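Local structure of Cel44C (Paenibacillus polymyxa, 2YIH) at residues A[294-299]-A[307-312]; A[372-377]-A[450-455]; A[390-393]-A[397-400]; A[405-410]-A[478-483]. The protein hydrolyses the beta-1,4-glucan backbone of xyloglucan and cellulose through the family 44 glycoside hydrolase part of a longer, multidomain enzyme. The protein carries 8 engineered substitutions. All blocks are in the same frame, centred on the assembly; numbering follows the deposited sequence.

Interaction 1: residues A[294-299]-A[307-312]; sequences IRITNE and KARMQA. With BGC (beta-D-glucopyranose), chain B.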
loop_
_atom_site.group_PDB
_atom_site.type_symbol
_atom_site.label_atom_id
_atom_site.label_comp_id
_atom_site.label_asym_id
_atom_site.label_seq_id
_atom_site.Cartn_x
_atom_site.Cartn_y
_atom_site.Cartn_z
ATOM N N ILE A 294 -10.096 1.528 22.243
ATOM C CA ILE A 294 -9.914 0.475 21.247
ATOM C C ILE A 294 -9.041 0.972 20.098
ATOM O O ILE A 294 -9.247 2.084 19.593
ATOM C CB ILE A 294 -11.292 -0.001 20.703
ATOM C CG1 ILE A 294 -12.095 -0.685 21.832
ATOM C CG2 ILE A 294 -11.122 -0.949 19.506
ATOM C CD1 ILE A 294 -13.448 -1.151 21.390
ATOM N N ARG A 295 -8.075 0.155 19.675
ATOM C CA ARG A 295 -7.252 0.537 18.512
ATOM C C ARG A 295 -8.082 0.386 17.239
ATOM O O ARG A 295 -8.702 -0.649 17.056
ATOM C CB ARG A 295 -6.003 -0.366 18.436
ATOM C CG ARG A 295 -5.009 0.049 17.360
ATOM C CD ARG A 295 -3.918 -1.010 17.184
ATOM N NE ARG A 295 -3.010 -0.655 16.108
ATOM C CZ ARG A 295 -1.881 -1.297 15.837
ATOM N NH1 ARG A 295 -1.483 -2.306 16.609
ATOM N NH2 ARG A 295 -1.098 -0.867 14.856
ATOM N N ILE A 296 -8.098 1.389 16.350
ATOM C CA ILE A 296 -9.047 1.326 15.228
ATOM C C ILE A 296 -8.884 0.122 14.312
ATOM O O ILE A 296 -9.828 -0.270 13.602
ATOM C CB ILE A 296 -9.087 2.627 14.405
ATOM C CG1 ILE A 296 -7.755 2.876 13.694
ATOM C CG2 ILE A 296 -9.450 3.806 15.320
ATOM C CD1 ILE A 296 -7.836 4.052 12.696
ATOM N N THR A 297 -7.684 -0.446 14.275
ATOM C CA THR A 297 -7.432 -1.564 13.383
ATOM C C THR A 297 -7.862 -2.902 13.997
ATOM O O THR A 297 -7.859 -3.917 13.301
ATOM C CB THR A 297 -5.941 -1.665 13.036
ATOM O OG1 THR A 297 -5.193 -1.580 14.258
ATOM C CG2 THR A 297 -5.543 -0.518 12.147
ATOM N N ASN A 298 -8.222 -2.901 15.277
ATOM C CA ASN A 298 -8.491 -4.171 15.993
ATOM C C ASN A 298 -9.940 -4.664 15.816
ATOM O O ASN A 298 -10.189 -5.860 15.588
ATOM C CB ASN A 298 -8.142 -4.053 17.488
ATOM C CG ASN A 298 -6.648 -4.172 17.745
ATOM O OD1 ASN A 298 -6.147 -3.780 18.808
ATOM N ND2 ASN A 298 -5.929 -4.702 16.785
ATOM N N GLU A 299 -10.893 -3.740 15.902
ATOM C CA GLU A 299 -12.303 -4.070 15.772
ATOM C C GLU A 299 -13.074 -2.767 15.529
ATOM O O GLU A 299 -12.533 -1.678 15.729
ATOM C CB GLU A 299 -12.812 -4.766 17.049
ATOM C CG GLU A 299 -12.520 -3.951 18.337
ATOM C CD GLU A 299 -12.988 -4.662 19.620
ATOM O OE1 GLU A 299 -14.204 -4.901 19.740
ATOM O OE2 GLU A 299 -12.151 -4.918 20.522
ATOM N N LYS A 307 -15.480 7.436 15.595
ATOM C CA LYS A 307 -15.039 8.809 15.380
ATOM C C LYS A 307 -13.518 8.887 15.184
ATOM O O LYS A 307 -13.015 9.633 14.320
ATOM C CB LYS A 307 -15.490 9.695 16.548
ATOM C CG LYS A 307 -17.011 9.931 16.543
ATOM C CD LYS A 307 -17.378 10.724 17.808
ATOM C CE LYS A 307 -18.875 10.856 18.005
ATOM N NZ LYS A 307 -19.080 11.666 19.247
ATOM N N ALA A 308 -12.769 8.143 16.008
ATOM C CA ALA A 308 -11.312 8.196 15.930
ATOM C C ALA A 308 -10.858 7.599 14.604
ATOM O O ALA A 308 -9.907 8.094 14.003
ATOM C CB ALA A 308 -10.669 7.478 17.110
ATOM N N ARG A 309 -11.583 6.590 14.112
ATOM C CA ARG A 309 -11.215 5.963 12.828
ATOM C C ARG A 309 -11.334 7.000 11.717
ATOM O O ARG A 309 -10.453 7.105 10.857
ATOM C CB ARG A 309 -12.138 4.762 12.530
ATOM C CG ARG A 309 -11.917 4.087 11.155
ATOM C CD ARG A 309 -12.683 2.743 11.046
ATOM N NE ARG A 309 -12.260 1.801 12.089
ATOM C CZ ARG A 309 -12.972 1.432 13.168
ATOM N NH1 ARG A 309 -14.242 1.845 13.352
ATOM N NH2 ARG A 309 -12.403 0.635 14.078
ATOM N N MET A 310 -12.389 7.817 11.748
ATOM C CA MET A 310 -12.555 8.799 10.662
ATOM C C MET A 310 -11.609 10.004 10.735
ATOM O O MET A 310 -11.371 10.653 9.702
ATOM C CB MET A 310 -14.009 9.289 10.598
ATOM C CG MET A 310 -14.971 8.120 10.266
ATOM S SD MET A 310 -16.704 8.647 10.079
ATOM C CE MET A 310 -17.102 8.796 11.811
ATOM N N GLN A 311 -11.112 10.325 11.940
ATOM C CA GLN A 311 -10.137 11.404 12.123
ATOM C C GLN A 311 -8.717 10.925 11.858
ATOM O O GLN A 311 -7.884 11.710 11.434
ATOM C CB GLN A 311 -10.192 11.976 13.548
ATOM C CG GLN A 311 -11.533 12.675 13.877
ATOM C CD GLN A 311 -11.910 13.758 12.840
ATOM O OE1 GLN A 311 -11.056 14.539 12.357
ATOM N NE2 GLN A 311 -13.179 13.802 12.496
ATOM N N ALA A 312 -8.458 9.640 12.083
ATOM C CA ALA A 312 -7.091 9.097 11.958
ATOM C C ALA A 312 -6.330 9.412 10.648
ATOM O O ALA A 312 -5.093 9.550 10.671
ATOM C CB ALA A 312 -7.101 7.569 12.222
HETATM C C2 BGC B . 2.258 -3.315 16.955
HETATM C C3 BGC B . 1.721 -4.627 16.395
HETATM C C4 BGC B . 2.869 -5.503 15.841
HETATM C C5 BGC B . 3.888 -5.633 16.976
HETATM C C6 BGC B . 5.099 -6.502 16.653
HETATM C C1 BGC B . 3.352 -3.548 17.975
HETATM O O2 BGC B . 1.234 -2.543 17.602
HETATM O O3 BGC B . 0.847 -4.293 15.322
HETATM O O4 BGC B . 2.372 -6.768 15.330
HETATM O O5 BGC B . 4.386 -4.344 17.374
HETATM O O6 BGC B . 5.872 -6.652 17.845
#

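Interaction 2: residues A[372-377]-A[450-455]; sequences AMTDVL and VVMNKS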
loop_
_atom_site.group_PDB
_atom_site.type_symbol
_atom_site.label_atom_id
_atom_site.label_comp_id
_atom_site.label_asym_id
_atom_site.label_seq_id
_atom_site.Cartn_x
_atom_site.Cartn_y
_atom_site.Cartn_z
ATOM N N ALA A 372 -13.261 6.707 6.354
ATOM C CA ALA A 372 -11.808 6.819 6.563
ATOM C C ALA A 372 -11.054 6.584 5.251
ATOM O O ALA A 372 -10.187 7.381 4.886
ATOM C CB ALA A 372 -11.328 5.847 7.654
ATOM N N MET A 373 -11.443 5.551 4.497
ATOM C CA MET A 373 -10.739 5.213 3.278
ATOM C C MET A 373 -11.015 6.183 2.161
ATOM O O MET A 373 -10.147 6.428 1.327
ATOM C CB MET A 373 -11.085 3.791 2.822
ATOM C CG MET A 373 -10.345 2.739 3.600
ATOM S SD MET A 373 -8.554 2.804 3.309
ATOM C CE MET A 373 -8.334 2.049 1.690
ATOM N N THR A 374 -12.214 6.747 2.107
ATOM C CA THR A 374 -12.501 7.750 1.119
ATOM C C THR A 374 -11.607 8.977 1.354
ATOM O O THR A 374 -11.190 9.646 0.414
ATOM C CB THR A 374 -13.989 8.077 1.159
ATOM O OG1 THR A 374 -14.733 6.850 1.015
ATOM C CG2 THR A 374 -14.341 9.032 0.065
ATOM N N ASP A 375 -11.295 9.239 2.621
ATOM C CA ASP A 375 -10.411 10.370 2.915
ATOM C C ASP A 375 -8.949 9.961 2.554
ATOM O O ASP A 375 -8.230 10.687 1.879
ATOM C CB ASP A 375 -10.531 10.799 4.392
ATOM C CG ASP A 375 -9.978 12.204 4.648
ATOM O OD1 ASP A 375 -9.629 12.893 3.680
ATOM O OD2 ASP A 375 -9.858 12.587 5.836
ATOM N N VAL A 376 -8.548 8.770 2.986
ATOM C CA VAL A 376 -7.161 8.293 2.779
ATOM C C VAL A 376 -6.829 8.249 1.300
ATOM O O VAL A 376 -5.768 8.708 0.908
ATOM C CB VAL A 376 -6.935 6.889 3.445
ATOM C CG1 VAL A 376 -5.567 6.241 2.958
ATOM C CG2 VAL A 376 -6.983 7.009 5.010
ATOM N N LEU A 377 -7.723 7.762 0.442
ATOM C CA LEU A 377 -7.339 7.716 -0.972
ATOM C C LEU A 377 -7.105 9.122 -1.542
ATOM O O LEU A 377 -6.200 9.314 -2.353
ATOM C CB LEU A 377 -8.377 6.960 -1.821
ATOM C CG LEU A 377 -8.540 5.477 -1.396
ATOM C CD1 LEU A 377 -9.733 4.816 -2.158
ATOM C CD2 LEU A 377 -7.211 4.722 -1.732
ATOM N N VAL A 450 -14.793 14.657 -4.471
ATOM C CA VAL A 450 -15.216 13.642 -3.471
ATOM C C VAL A 450 -15.320 14.367 -2.139
ATOM O O VAL A 450 -14.375 15.044 -1.705
ATOM C CB VAL A 450 -14.224 12.432 -3.416
ATOM C CG1 VAL A 450 -14.516 11.546 -2.157
ATOM C CG2 VAL A 450 -14.354 11.591 -4.658
ATOM N N VAL A 451 -16.515 14.346 -1.555
ATOM C CA VAL A 451 -16.772 15.053 -0.304
ATOM C C VAL A 451 -17.413 14.106 0.725
ATOM O O VAL A 451 -18.171 13.177 0.373
ATOM C CB VAL A 451 -17.644 16.321 -0.543
ATOM C CG1 VAL A 451 -19.033 15.966 -1.121
ATOM C CG2 VAL A 451 -17.755 17.158 0.749
ATOM N N MET A 452 -17.077 14.292 1.984
ATOM C CA MET A 452 -17.645 13.414 3.005
ATOM C C MET A 452 -17.977 14.145 4.284
ATOM O O MET A 452 -17.292 15.102 4.650
ATOM C CB MET A 452 -16.710 12.232 3.280
ATOM C CG MET A 452 -15.375 12.618 3.942
ATOM S SD MET A 452 -13.987 11.613 3.370
ATOM C CE MET A 452 -13.760 12.340 1.722
ATOM N N ASN A 453 -19.024 13.667 4.968
ATOM C CA ASN A 453 -19.388 14.137 6.298
ATOM C C ASN A 453 -19.074 13.063 7.340
ATOM O O ASN A 453 -19.680 11.967 7.318
ATOM C CB ASN A 453 -20.900 14.457 6.306
ATOM C CG ASN A 453 -21.354 15.130 7.598
ATOM O OD1 ASN A 453 -20.652 15.127 8.601
ATOM N ND2 ASN A 453 -22.583 15.634 7.586
ATOM N N LYS A 454 -18.114 13.380 8.218
ATOM C CA LYS A 454 -17.636 12.478 9.273
ATOM C C LYS A 454 -18.469 12.598 10.555
ATOM O O LYS A 454 -18.282 11.824 11.509
ATOM C CB LYS A 454 -16.169 12.788 9.605
ATOM C CG LYS A 454 -15.194 12.553 8.438
ATOM C CD LYS A 454 -13.780 12.998 8.778
ATOM C CE LYS A 454 -13.580 14.475 8.493
ATOM N NZ LYS A 454 -12.251 14.928 8.962
ATOM N N SER A 455 -19.362 13.590 10.607
ATOM C CA SER A 455 -20.239 13.716 11.787
ATOM C C SER A 455 -21.148 12.506 11.905
ATOM O O SER A 455 -21.723 12.039 10.914
ATOM C CB SER A 455 -21.119 14.963 11.729
ATOM O OG SER A 455 -22.005 14.968 12.872
HETATM O O HOH W 1 -10.305 12.661 8.530
#

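Interaction 3: residues A[390-393]-A[397-400]; sequences YWKL and VNNY. With EDO (1,2-ethanediol), chain O.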
loop_
_atom_site.group_PDB
_atom_site.type_symbol
_atom_site.label_atom_id
_atom_site.label_comp_id
_atom_site.label_asym_id
_atom_site.label_seq_id
_atom_site.Cartn_x
_atom_site.Cartn_y
_atom_site.Cartn_z
ATOM N N TYR A 390 -3.954 -1.590 0.140
ATOM C CA TYR A 390 -4.772 -2.008 1.287
ATOM C C TYR A 390 -4.459 -3.469 1.678
ATOM O O TYR A 390 -4.114 -4.301 0.817
ATOM C CB TYR A 390 -6.235 -1.893 0.866
ATOM C CG TYR A 390 -7.201 -2.427 1.859
ATOM C CD1 TYR A 390 -7.416 -1.765 3.057
ATOM C CD2 TYR A 390 -7.870 -3.638 1.620
ATOM C CE1 TYR A 390 -8.311 -2.262 4.000
ATOM C CE2 TYR A 390 -8.821 -4.129 2.535
ATOM C CZ TYR A 390 -8.986 -3.443 3.742
ATOM O OH TYR A 390 -9.879 -3.904 4.674
ATOM N N TRP A 391 -4.507 -3.734 2.981
ATOM C CA TRP A 391 -4.391 -5.115 3.482
ATOM C C TRP A 391 -5.671 -5.499 4.254
ATOM O O TRP A 391 -6.094 -4.791 5.160
ATOM C CB TRP A 391 -3.165 -5.216 4.412
ATOM C CG TRP A 391 -3.032 -6.584 4.958
ATOM C CD1 TRP A 391 -3.636 -7.079 6.094
ATOM C CD2 TRP A 391 -2.281 -7.658 4.393
ATOM N NE1 TRP A 391 -3.308 -8.417 6.249
ATOM C CE2 TRP A 391 -2.484 -8.796 5.215
ATOM C CE3 TRP A 391 -1.470 -7.777 3.264
ATOM C CZ2 TRP A 391 -1.866 -10.037 4.947
ATOM C CZ3 TRP A 391 -0.856 -9.020 2.993
ATOM C CH2 TRP A 391 -1.095 -10.133 3.809
ATOM N N LYS A 392 -6.258 -6.652 3.933
ATOM C CA LYS A 392 -7.440 -7.116 4.664
ATOM C C LYS A 392 -7.078 -7.654 6.073
ATOM O O LYS A 392 -6.555 -8.776 6.195
ATOM C CB LYS A 392 -8.116 -8.244 3.884
ATOM C CG LYS A 392 -8.667 -7.855 2.503
ATOM C CD LYS A 392 -9.313 -9.118 1.857
ATOM C CE LYS A 392 -10.693 -9.414 2.469
ATOM N NZ LYS A 392 -11.338 -10.631 1.794
ATOM N N LEU A 393 -7.430 -6.891 7.109
ATOM C CA LEU A 393 -7.274 -7.355 8.489
ATOM C C LEU A 393 -8.430 -8.267 8.897
ATOM O O LEU A 393 -8.313 -9.012 9.880
ATOM C CB LEU A 393 -7.186 -6.178 9.460
ATOM C CG LEU A 393 -5.965 -5.282 9.247
ATOM C CD1 LEU A 393 -6.103 -4.041 10.151
ATOM C CD2 LEU A 393 -4.649 -6.022 9.503
ATOM N N VAL A 397 -15.956 -10.538 3.073
ATOM C CA VAL A 397 -16.180 -9.218 2.432
ATOM C C VAL A 397 -15.672 -8.079 3.323
ATOM O O VAL A 397 -15.639 -8.192 4.543
ATOM C CB VAL A 397 -17.654 -8.979 2.046
ATOM C CG1 VAL A 397 -18.111 -10.038 1.031
ATOM C CG2 VAL A 397 -18.545 -8.955 3.268
ATOM N N ASN A 398 -15.217 -7.012 2.682
ATOM C CA ASN A 398 -14.876 -5.769 3.387
ATOM C C ASN A 398 -15.671 -4.689 2.641
ATOM O O ASN A 398 -15.125 -3.882 1.894
ATOM C CB ASN A 398 -13.375 -5.461 3.273
ATOM C CG ASN A 398 -12.473 -6.400 4.127
ATOM O OD1 ASN A 398 -12.921 -7.426 4.750
ATOM N ND2 ASN A 398 -11.188 -6.095 4.113
ATOM N N ASN A 399 -16.961 -4.658 2.919
ATOM C CA ASN A 399 -17.909 -3.969 2.040
ATOM C C ASN A 399 -17.654 -2.479 1.961
ATOM O O ASN A 399 -17.820 -1.896 0.906
ATOM C CB ASN A 399 -19.350 -4.203 2.498
ATOM C CG ASN A 399 -19.814 -5.619 2.228
ATOM O OD1 ASN A 399 -19.576 -6.181 1.140
ATOM N ND2 ASN A 399 -20.403 -6.231 3.243
ATOM N N TYR A 400 -17.304 -1.862 3.091
ATOM C CA TYR A 400 -17.137 -0.396 3.090
ATOM C C TYR A 400 -15.759 0.047 2.599
ATOM O O TYR A 400 -15.609 1.163 2.057
ATOM C CB TYR A 400 -17.531 0.210 4.438
ATOM C CG TYR A 400 -19.023 0.493 4.553
ATOM C CD1 TYR A 400 -19.608 1.539 3.845
ATOM C CD2 TYR A 400 -19.855 -0.353 5.313
ATOM C CE1 TYR A 400 -20.970 1.821 3.950
ATOM C CE2 TYR A 400 -21.218 -0.083 5.434
ATOM C CZ TYR A 400 -21.773 0.957 4.712
ATOM O OH TYR A 400 -23.127 1.224 4.818
HETATM C C1 EDO O . -12.180 -15.183 1.356
HETATM O O1 EDO O . -13.564 -15.286 1.691
HETATM C C2 EDO O . -11.704 -13.777 1.687
HETATM O O2 EDO O . -11.180 -13.777 3.019
#

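Interaction 4: residues A[405-410]-A[478-483]; sequences YKLYRN and WGFDKN. With SO4 (sulfate ion), chain E.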
loop_
_atom_site.group_PDB
_atom_site.type_symbol
_atom_site.label_atom_id
_atom_site.label_comp_id
_atom_site.label_asym_id
_atom_site.label_seq_id
_atom_site.Cartn_x
_atom_site.Cartn_y
_atom_site.Cartn_z
ATOM N N TYR A 405 -13.067 2.428 -2.553
ATOM C CA TYR A 405 -12.371 2.303 -3.846
ATOM C C TYR A 405 -13.319 2.570 -5.009
ATOM O O TYR A 405 -12.950 3.246 -5.960
ATOM C CB TYR A 405 -11.683 0.931 -4.043
ATOM C CG TYR A 405 -10.400 0.818 -3.243
ATOM C CD1 TYR A 405 -9.197 1.373 -3.723
ATOM C CD2 TYR A 405 -10.402 0.185 -2.002
ATOM C CE1 TYR A 405 -8.014 1.308 -2.954
ATOM C CE2 TYR A 405 -9.229 0.090 -1.241
ATOM C CZ TYR A 405 -8.042 0.667 -1.727
ATOM O OH TYR A 405 -6.898 0.663 -0.967
ATOM N N LYS A 406 -14.497 1.965 -4.962
ATOM C CA LYS A 406 -15.444 2.118 -6.072
ATOM C C LYS A 406 -15.859 3.582 -6.193
ATOM O O LYS A 406 -16.063 4.054 -7.297
ATOM C CB LYS A 406 -16.673 1.215 -5.877
ATOM C CG LYS A 406 -16.283 -0.239 -6.083
ATOM C CD LYS A 406 -17.312 -1.248 -5.528
ATOM C CE LYS A 406 -18.606 -1.183 -6.303
ATOM N NZ LYS A 406 -19.701 -1.909 -5.565
ATOM N N LEU A 407 -15.977 4.301 -5.076
ATOM C CA LEU A 407 -16.351 5.716 -5.179
ATOM C C LEU A 407 -15.325 6.518 -6.004
ATOM O O LEU A 407 -15.706 7.447 -6.772
ATOM C CB LEU A 407 -16.606 6.347 -3.800
ATOM C CG LEU A 407 -17.289 7.722 -3.854
ATOM C CD1 LEU A 407 -18.745 7.569 -4.235
ATOM C CD2 LEU A 407 -17.184 8.394 -2.472
ATOM N N TYR A 408 -14.044 6.146 -5.877
ATOM C CA TYR A 408 -12.976 6.767 -6.680
ATOM C C TYR A 408 -12.812 6.177 -8.084
ATOM O O TYR A 408 -12.368 6.892 -9.000
ATOM C CB TYR A 408 -11.615 6.653 -5.946
ATOM C CG TYR A 408 -11.415 7.741 -4.910
ATOM C CD1 TYR A 408 -12.029 7.666 -3.665
ATOM C CD2 TYR A 408 -10.711 8.900 -5.224
ATOM C CE1 TYR A 408 -11.893 8.663 -2.739
ATOM C CE2 TYR A 408 -10.534 9.919 -4.266
ATOM C CZ TYR A 408 -11.156 9.811 -3.053
ATOM O OH TYR A 408 -11.011 10.791 -2.079
ATOM N N ARG A 409 -13.091 4.867 -8.248
ATOM C CA ARG A 409 -12.588 4.160 -9.420
ATOM C C ARG A 409 -13.650 3.418 -10.225
ATOM O O ARG A 409 -13.376 2.955 -11.319
ATOM C CB ARG A 409 -11.447 3.207 -9.033
ATOM C CG ARG A 409 -10.241 3.923 -8.444
ATOM C CD ARG A 409 -9.354 4.532 -9.544
ATOM N NE ARG A 409 -8.800 3.466 -10.381
ATOM C CZ ARG A 409 -8.051 3.664 -11.459
ATOM N NH1 ARG A 409 -7.717 4.918 -11.814
ATOM N NH2 ARG A 409 -7.616 2.609 -12.166
ATOM N N ASN A 410 -14.884 3.350 -9.709
ATOM C CA ASN A 410 -15.952 2.714 -10.472
ATOM C C ASN A 410 -17.279 3.181 -9.906
ATOM O O ASN A 410 -18.041 2.384 -9.341
ATOM C CB ASN A 410 -15.861 1.174 -10.398
ATOM C CG ASN A 410 -16.975 0.492 -11.156
ATOM O OD1 ASN A 410 -17.646 1.103 -12.005
ATOM N ND2 ASN A 410 -17.219 -0.785 -10.819
ATOM N N TRP A 478 -23.024 10.592 -6.982
ATOM C CA TRP A 478 -23.106 9.159 -6.580
ATOM C C TRP A 478 -22.584 9.090 -5.151
ATOM O O TRP A 478 -21.775 9.915 -4.747
ATOM C CB TRP A 478 -22.192 8.301 -7.454
ATOM C CG TRP A 478 -22.680 8.078 -8.898
ATOM C CD1 TRP A 478 -23.371 6.991 -9.387
ATOM C CD2 TRP A 478 -22.443 8.942 -10.009
ATOM N NE1 TRP A 478 -23.592 7.155 -10.753
ATOM C CE2 TRP A 478 -23.034 8.345 -11.148
ATOM C CE3 TRP A 478 -21.811 10.176 -10.147
ATOM C CZ2 TRP A 478 -22.976 8.929 -12.417
ATOM C CZ3 TRP A 478 -21.760 10.775 -11.420
ATOM C CH2 TRP A 478 -22.338 10.147 -12.538
ATOM N N GLY A 479 -23.032 8.132 -4.358
ATOM C CA GLY A 479 -22.580 8.134 -2.973
ATOM C C GLY A 479 -22.865 6.839 -2.259
ATOM O O GLY A 479 -23.528 5.974 -2.785
ATOM N N PHE A 480 -22.334 6.711 -1.046
ATOM C CA PHE A 480 -22.705 5.602 -0.161
ATOM C C PHE A 480 -22.846 6.198 1.214
ATOM O O PHE A 480 -22.417 7.325 1.454
ATOM C CB PHE A 480 -21.661 4.450 -0.185
ATOM C CG PHE A 480 -20.274 4.832 0.334
ATOM C CD1 PHE A 480 -20.008 4.869 1.712
ATOM C CD2 PHE A 480 -19.220 5.106 -0.557
ATOM C CE1 PHE A 480 -18.719 5.183 2.213
ATOM C CE2 PHE A 480 -17.933 5.421 -0.080
ATOM C CZ PHE A 480 -17.659 5.410 1.292
ATOM N N ASP A 481 -23.501 5.486 2.107
ATOM C CA ASP A 481 -23.712 5.987 3.446
ATOM C C ASP A 481 -23.929 4.800 4.383
ATOM O O ASP A 481 -23.616 3.660 4.012
ATOM C CB ASP A 481 -24.902 6.978 3.474
ATOM C CG ASP A 481 -26.249 6.333 3.101
ATOM O OD1 ASP A 481 -26.358 5.084 3.056
ATOM O OD2 ASP A 481 -27.260 7.113 2.986
ATOM N N LYS A 482 -24.447 5.041 5.586
ATOM C CA LYS A 482 -24.606 3.957 6.565
ATOM C C LYS A 482 -25.690 2.951 6.195
ATOM O O LYS A 482 -25.750 1.852 6.761
ATOM C CB LYS A 482 -24.891 4.518 7.957
ATOM C CG LYS A 482 -26.353 4.852 8.188
ATOM C CD LYS A 482 -26.544 5.462 9.571
ATOM C CE LYS A 482 -28.009 5.830 9.794
ATOM N NZ LYS A 482 -28.171 6.452 11.148
ATOM N N ASN A 483 -26.560 3.327 5.268
ATOM C CA ASN A 483 -27.698 2.477 4.903
ATOM C C ASN A 483 -27.358 1.525 3.763
ATOM O O ASN A 483 -28.009 0.486 3.600
ATOM C CB ASN A 483 -28.892 3.347 4.480
ATOM C CG ASN A 483 -29.336 4.282 5.583
ATOM O OD1 ASN A 483 -29.438 5.505 5.380
ATOM N ND2 ASN A 483 -29.486 3.739 6.776
HETATM S S SO4 E . -5.641 4.424 -14.810
HETATM O O1 SO4 E . -6.305 4.548 -16.108
HETATM O O2 SO4 E . -6.134 5.491 -13.950
HETATM O O3 SO4 E . -5.915 3.089 -14.263
HETATM O O4 SO4 E . -4.200 4.536 -15.041
#

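Interaction 1: residues A[294-299]-A[307-312]
The guanidinium of Arg309 meets 294-299 at its edge: Ile296 O lies almost exactly in its plane and takes a hydrogen bond from NH2 at 2.8 Å, nearly straight at 176° and directed onto a carbonyl lone pair. NH2 also gives a weak, strongly bent bond to Glu299 O. Arg309 reaches this turn because its chain leaves the helix with CG opposite the backbone N and then bends at chi3 (-59°). Alongside this bond, the Ile296 side chain packs on the helix, its CD1 3.6 Å from Ala312 CB and its CG2 4.3 Å from Ala308 CB. The remaining N-H groups of Arg309 bond to Tyr361 O, Ser368 OG and Val300 O. Next to Ile296, the extended Arg295 points the other way into the glycan pocket, where NH1 makes weak hydrogen bonds to O2 (2.9 Å) and O3 of a glucose unit. One buried arginine thus satisfies several backbone carbonyls and probably helps fix the turn that carries a sugar-binding residue.

Interaction 2: residues A[372-377]-A[450-455]
Thr374 is modelled in two conformers; in the one described, CG2 lies toward Val450 CG1 and Met452 CE, 3.7 Å from the latter, and its very short approach to the valine is doubtful. In this conformer the methyl faces the strand because CG2 stands opposite the backbone N (chi1 -54° for OG1), while OG1 turns back to Gly370 O in its own helix. Met452 slides past the threonine in the opposite direction. Its chain, bent at chi2 and chi3, lays SD against the next residue of the helix, 3.7 Å from Asp375 CB. Farther along, Asp375 OD2 and Lys454 NZ are 4.6 Å apart, too far for a salt bridge, and a water joins them, donating to OD2 at 2.7 Å and accepting from NZ at 3.0 Å. This bridge, and the bond from Lys454 NZ to Ile430 O, hold for one of two lysine conformers. In the next shell, His436 NE2 bonds Asp375 OD1. Strand 433-439 holds the other side of the pairing, with backbone bonds from Val450 to His436 and from Met452 to Ser434. The axes of helix 372-377, in the barrel, and strand 450-453, in the beta domain, run at 143° and 9.2 Å apart. Methyl and thioether groups form the direct interface; the buried carboxylate is served by histidine and water, and the lysine may add some stabilising charge in this conformer.

Interaction 3: residues A[390-393]-A[397-400]
The chain leaves the last barrel strand, 387-390, and doubles back within a few residues toward helix 399-409, bringing the CA atoms of Lys392 and Asn398 to 7.7 Å. This is the beta-alpha loop after the eighth strand of the TIM barrel, and Asn398 occupies the N-cap position of the helix that follows, although its side chain makes no capping bond. The amide of Asn398 enters between Tyr390 and Lys392. It approaches the hydroxyl end of Tyr390 at the ring edge, with the amide and ring planes almost perpendicular at 87°. Tyr390 points to the helix because CG lies opposite the backbone N (chi1 173°), and the ring also rests on Val401 and Tyr405. On the other flank of the amide runs the aliphatic chain of Lys392, bent at chi3 (77°), with CE 3.9 Å from Asn398 CG. The bend carries NZ back to Gly396 O, a hydrogen bond within the same loop. With an alanine here the butylamine chain is gone, which is likely to uncover one flank of the Asn398 amide and leave Gly396 O without its ammonium partner. Backbone bonds from Tyr390 to Gly29 and Asn31 tie the loop's start to the first barrel strand and the residues just after it. The lysine also meets an ethanediol, probably from the crystallisation liquor, with a weak bond of 3.4 Å from Lys392 NZ to its O2.

Interaction 4: residues A[405-410]-A[478-483]
A sulfate ion, probably from the crystallisation liquor, is held at the end of helix 399-409 by Arg409: NH1 donates to sulfate O2 at 2.7 Å and NH2 to O3, also at 2.7 Å. Both bonds are nearly straight, and the sulfur lies in the guanidinium plane, off its edge, as in a classic bidentate pair. Arg409 NE turns to Asn39 O, which helps fix the rotation of the group. A leucine in place of Arg409 would probably leave the sulfate without this two-pronged partner and Asn39 O without its donor. The contact with 478-483, by contrast, is apolar and rests on Leu407. Its two methyls divide the work: CD1 lies over the strand backbone, 4.1 Å from Gly479 CA, and CD2 meets Phe480 CE2 at 3.9 Å. Leucine CG opposite the backbone N (chi1 -167°) sends both branches to the strand. A CB at Gly479 would point away from the helix, so CD1 meets the backbone itself. Ile487 and Ala510, from the neighbouring strands, pack against both Leu407 and Phe480. The axes of 405-409 and 478-481 run nearly antiparallel, at 172°, and 9.3 Å apart. The arrangement is helix-on-sheet packing, here between the last helix of the TIM barrel and the beta domain, built mostly from the chain after the barrel plus the N-terminal strand 9-22.

In the fold
All four contacts are largely buried, but they serve different parts of the enzyme. Interaction 1 lies within the barrel domain and alone includes a residue of the glycan pocket; interaction 3 closes the loop after the last barrel strand. Interactions 2 and 4 join barrel helices to the same beta sheet, their centres about 10 Å apart, and meet where Tyr408 OH approaches Thr374 O at 2.7 Å. Interactions 3 and 4 share helix 399-409, whose Tyr400 OH bonds Asp481 O. Direct hydrogen bonding to backbone carbonyls marks interaction 1, whereas the interdomain contacts rely mainly on apolar side chains, with water-linked charges added at interaction 2.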